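Long-range contact in glutathione S-transferase (Natrialba magadii ATCC 43099, PDB 6GZF), which probably transfers glutathione as a Xi-class enzyme of the glutathionyl-hydroquinone reductase type in a haloalkaliphilic archaeon: residues Ala34-Gln42 with Ile145-Met156. Sequence-based numbering, arbitrary orientation.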
loop_
_atom_site.group_PDB
_atom_site.type_symbol
_atom_site.label_atom_id
_atom_site.label_comp_id
_atom_site.label_asym_id
_atom_site.label_seq_id
_atom_site.Cartn_x
_atom_site.Cartn_y
_atom_site.Cartn_z
ATOM N N ALA A 34 10.586 27.457 -12.987
ATOM C CA ALA A 34 11.279 27.571 -11.708
ATOM C C ALA A 34 12.764 27.892 -11.844
ATOM O O ALA A 34 13.407 27.543 -12.835
ATOM C CB ALA A 34 11.099 26.288 -10.908
ATOM N N THR A 35 13.294 28.565 -10.827
ATOM C CA THR A 35 14.721 28.842 -10.724
ATOM C C THR A 35 15.348 27.899 -9.703
ATOM O O THR A 35 14.770 27.651 -8.647
ATOM C CB THR A 35 14.988 30.304 -10.303
ATOM O OG1 THR A 35 14.394 31.198 -11.254
ATOM C CG2 THR A 35 16.483 30.580 -10.213
ATOM N N THR A 36 16.520 27.361 -10.019
ATOM C CA THR A 36 17.250 26.537 -9.062
ATOM C C THR A 36 18.606 27.161 -8.752
ATOM O O THR A 36 18.991 28.162 -9.354
ATOM C CB THR A 36 17.444 25.098 -9.576
ATOM O OG1 THR A 36 18.170 25.119 -10.811
ATOM C CG2 THR A 36 16.098 24.424 -9.792
ATOM N N PHE A 37 19.321 26.566 -7.804
ATOM C CA PHE A 37 20.613 27.087 -7.374
ATOM C C PHE A 37 21.712 26.072 -7.673
ATOM O O PHE A 37 21.747 24.994 -7.079
ATOM C CB PHE A 37 20.583 27.431 -5.882
ATOM C CG PHE A 37 19.569 28.484 -5.520
ATOM C CD1 PHE A 37 18.222 28.168 -5.422
ATOM C CD2 PHE A 37 19.963 29.790 -5.275
ATOM C CE1 PHE A 37 17.289 29.133 -5.092
ATOM C CE2 PHE A 37 19.035 30.760 -4.943
ATOM C CZ PHE A 37 17.696 30.430 -4.851
ATOM N N ARG A 38 22.608 26.418 -8.595
ATOM C CA ARG A 38 23.560 25.445 -9.123
ATOM C C ARG A 38 25.023 25.880 -9.060
ATOM O O ARG A 38 25.824 25.476 -9.903
ATOM C CB ARG A 38 23.206 25.114 -10.573
ATOM C CG ARG A 38 21.782 24.636 -10.769
ATOM C CD ARG A 38 21.730 23.126 -10.865
ATOM N NE ARG A 38 20.393 22.648 -11.197
ATOM C CZ ARG A 38 19.988 22.361 -12.429
ATOM N NH1 ARG A 38 18.751 21.933 -12.637
ATOM N NH2 ARG A 38 20.819 22.505 -13.453
ATOM N N ASN A 39 25.378 26.694 -8.073
ATOM C CA ASN A 39 26.781 27.029 -7.869
ATOM C C ASN A 39 27.532 25.844 -7.273
ATOM O O ASN A 39 26.940 24.998 -6.601
ATOM C CB ASN A 39 26.930 28.259 -6.971
ATOM C CG ASN A 39 26.663 29.556 -7.710
ATOM O OD1 ASN A 39 27.466 29.990 -8.535
ATOM N ND2 ASN A 39 25.532 30.184 -7.415
ATOM N N TRP A 40 28.834 25.785 -7.528
ATOM C CA TRP A 40 29.659 24.692 -7.030
ATOM C C TRP A 40 30.728 25.177 -6.062
ATOM O O TRP A 40 31.279 26.266 -6.224
ATOM C CB TRP A 40 30.332 23.955 -8.191
ATOM C CG TRP A 40 29.429 23.056 -8.971
ATOM C CD1 TRP A 40 28.397 23.429 -9.782
ATOM C CD2 TRP A 40 29.492 21.626 -9.032
ATOM N NE1 TRP A 40 27.806 22.320 -10.337
ATOM C CE2 TRP A 40 28.460 21.201 -9.893
ATOM C CE3 TRP A 40 30.316 20.664 -8.440
ATOM C CZ2 TRP A 40 28.233 19.855 -10.177
ATOM C CZ3 TRP A 40 30.088 19.329 -8.722
ATOM C CH2 TRP A 40 29.054 18.937 -9.582
ATOM N N VAL A 41 31.011 24.364 -5.050
ATOM C CA VAL A 41 32.196 24.567 -4.231
ATOM C C VAL A 41 33.358 23.895 -4.945
ATOM O O VAL A 41 33.334 22.686 -5.178
ATOM C CB VAL A 41 32.037 23.991 -2.814
ATOM C CG1 VAL A 41 33.314 24.198 -2.014
ATOM C CG2 VAL A 41 30.852 24.632 -2.110
ATOM N N GLN A 42 34.367 24.678 -5.307
ATOM C CA GLN A 42 35.460 24.166 -6.125
ATOM C C GLN A 42 36.822 24.404 -5.487
ATOM O O GLN A 42 37.176 25.537 -5.160
ATOM C CB GLN A 42 35.417 24.805 -7.514
ATOM C CG GLN A 42 34.230 24.377 -8.362
ATOM C CD GLN A 42 34.373 22.963 -8.892
ATOM O OE1 GLN A 42 33.879 22.010 -8.292
ATOM N NE2 GLN A 42 35.052 22.823 -10.026
ATOM N N ILE A 145 22.428 30.798 -0.841
ATOM C CA ILE A 145 22.383 29.392 -1.226
ATOM C C ILE A 145 23.423 29.074 -2.294
ATOM O O ILE A 145 23.388 29.635 -3.390
ATOM C CB ILE A 145 20.994 28.988 -1.761
ATOM C CG1 ILE A 145 19.908 29.280 -0.725
ATOM C CG2 ILE A 145 20.981 27.517 -2.145
ATOM C CD1 ILE A 145 18.504 29.009 -1.222
ATOM N N VAL A 146 24.348 28.175 -1.974
ATOM C CA VAL A 146 25.338 27.731 -2.948
ATOM C C VAL A 146 24.699 26.766 -3.940
ATOM O O VAL A 146 24.574 27.073 -5.126
ATOM C CB VAL A 146 26.548 27.049 -2.277
ATOM C CG1 VAL A 146 27.421 26.358 -3.318
ATOM C CG2 VAL A 146 27.357 28.062 -1.493
ATOM N N ASN A 147 24.284 25.603 -3.448
ATOM C CA ASN A 147 23.701 24.586 -4.310
ATOM C C ASN A 147 22.407 24.023 -3.735
ATOM O O ASN A 147 22.188 24.045 -2.523
ATOM C CB ASN A 147 24.707 23.461 -4.555
ATOM C CG ASN A 147 24.356 22.621 -5.766
ATOM O OD1 ASN A 147 23.519 21.720 -5.691
ATOM N ND2 ASN A 147 24.991 22.917 -6.894
ATOM N N ASN A 148 21.558 23.513 -4.620
ATOM C CA ASN A 148 20.219 23.075 -4.253
ATOM C C ASN A 148 19.912 21.690 -4.825
ATOM O O ASN A 148 18.772 21.225 -4.796
ATOM C CB ASN A 148 19.194 24.102 -4.743
ATOM C CG ASN A 148 17.833 23.925 -4.106
ATOM O OD1 ASN A 148 17.702 23.317 -3.044
ATOM N ND2 ASN A 148 16.806 24.464 -4.753
ATOM N N GLU A 149 20.949 21.032 -5.333
ATOM C CA GLU A 149 20.795 19.757 -6.021
ATOM C C GLU A 149 21.529 18.632 -5.299
ATOM O O GLU A 149 22.740 18.705 -5.093
ATOM C CB GLU A 149 21.303 19.877 -7.457
ATOM C CG GLU A 149 20.666 21.015 -8.231
ATOM C CD GLU A 149 19.324 20.638 -8.819
ATOM O OE1 GLU A 149 19.068 19.427 -8.965
ATOM O OE2 GLU A 149 18.527 21.549 -9.126
ATOM N N SER A 150 20.789 17.592 -4.928
ATOM C CA SER A 150 21.343 16.459 -4.195
ATOM C C SER A 150 22.522 15.818 -4.918
ATOM O O SER A 150 23.551 15.522 -4.310
ATOM C CB SER A 150 20.258 15.409 -3.956
ATOM O OG SER A 150 19.742 14.926 -5.184
ATOM N N GLU A 151 22.358 15.611 -6.220
ATOM C CA GLU A 151 23.366 14.957 -7.046
ATOM C C GLU A 151 24.698 15.702 -7.045
ATOM O O GLU A 151 25.764 15.088 -6.994
ATOM C CB GLU A 151 22.845 14.814 -8.478
ATOM C CG GLU A 151 23.894 14.438 -9.509
ATOM C CD GLU A 151 23.295 14.211 -10.882
ATOM O OE1 GLU A 151 22.184 13.642 -10.961
ATOM O OE2 GLU A 151 23.929 14.604 -11.884
ATOM N N GLU A 152 24.631 17.028 -7.089
ATOM C CA GLU A 152 25.832 17.846 -7.204
ATOM C C GLU A 152 26.459 18.153 -5.846
ATOM O O GLU A 152 27.679 18.275 -5.737
ATOM C CB GLU A 152 25.512 19.144 -7.945
ATOM C CG GLU A 152 25.016 18.918 -9.366
ATOM C CD GLU A 152 24.739 20.211 -10.105
ATOM O OE1 GLU A 152 24.178 21.142 -9.490
ATOM O OE2 GLU A 152 25.084 20.300 -11.302
ATOM N N ILE A 153 25.627 18.279 -4.818
ATOM C CA ILE A 153 26.128 18.487 -3.462
ATOM C C ILE A 153 26.868 17.238 -2.993
ATOM O O ILE A 153 27.914 17.328 -2.348
ATOM C CB ILE A 153 24.994 18.831 -2.474
ATOM C CG1 ILE A 153 24.349 20.168 -2.847
ATOM C CG2 ILE A 153 25.522 18.898 -1.049
ATOM C CD1 ILE A 153 23.203 20.564 -1.946
ATOM N N MET A 154 26.325 16.072 -3.334
ATOM C CA MET A 154 26.991 14.807 -3.052
ATOM C C MET A 154 28.348 14.750 -3.745
ATOM O O MET A 154 29.348 14.354 -3.146
ATOM C CB MET A 154 26.126 13.625 -3.496
ATOM C CG MET A 154 26.862 12.292 -3.495
ATOM S SD MET A 154 25.782 10.852 -3.623
ATOM C CE MET A 154 25.119 11.064 -5.274
ATOM N N ARG A 155 28.369 15.161 -5.010
ATOM C CA ARG A 155 29.586 15.140 -5.814
ATOM C C ARG A 155 30.673 16.053 -5.248
ATOM O O ARG A 155 31.825 15.642 -5.112
ATOM C CB ARG A 155 29.273 15.541 -7.258
ATOM C CG ARG A 155 30.501 15.688 -8.145
ATOM C CD ARG A 155 31.274 14.384 -8.251
ATOM N NE ARG A 155 30.460 13.309 -8.810
ATOM C CZ ARG A 155 30.304 13.094 -10.112
ATOM N NH1 ARG A 155 29.545 12.092 -10.534
ATOM N NH2 ARG A 155 30.906 13.882 -10.992
ATOM N N MET A 156 30.308 17.286 -4.917
ATOM C CA MET A 156 31.291 18.244 -4.424
ATOM C C MET A 156 31.731 17.911 -2.996
ATOM O O MET A 156 32.857 18.217 -2.603
ATOM C CB MET A 156 30.745 19.671 -4.504
ATOM C CG MET A 156 29.605 19.986 -3.554
ATOM S SD MET A 156 29.011 21.675 -3.776
ATOM C CE MET A 156 28.061 21.517 -5.288
#
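N147 and the backbone of N39 give a worked example of how one buried amide can tie a loop to both a strand and a helix. The ND2 group hands one N-H to N39 O (2.9 Å), nearly straight at 169° though from above the carbonyl plane, and the other to E152 OE1 in helix 150-159. CG anti to the backbone N (chi1 -161°) sets the amide beside its own carbonyl carbon, where OD1 accepts from E149 N, closing an Asx turn. Losing this amide to an alanine here is likely to leave N39 O and E152 OE1 each without this donor. Two weak backbone bonds, N148 N to F37 O and N39 N to V146 O, flank a single beta bridge between R38 and N147, and V41 N gives a weak bond to M156 SD.

The loop meets strand 144-147, one of the two outermost in the four-stranded sheet of the thioredoxin-like N-terminal domain, through this bridge. On its other side the strand pairs with 136-139, where V146 and N147 both face L137 in a classic beta bulge. E149, the N-cap, is predicted with S150 to bind glutathione.

R38, bent at chi2 (-99°), brings NE to E149 OE2 at 3.0 Å in a salt bridge; the oxygen lies near the guanidinium plane but is met from above its own carboxylate.

Apolar contacts close both ends. I145 CD1 sits over the centre of the F37 ring, 4.0 Å from the centroid, a CH-pi contact. E152 CB lies over one face of the W40 indole, offset toward the rim, and M156 CE touches W40 CE3 at 4.0 Å. R155 CG meets the indole edge at CZ3 (3.7 Å), while its guanidinium turns to D181 and E238. M156 SD touches V41 CG2 at 3.9 Å.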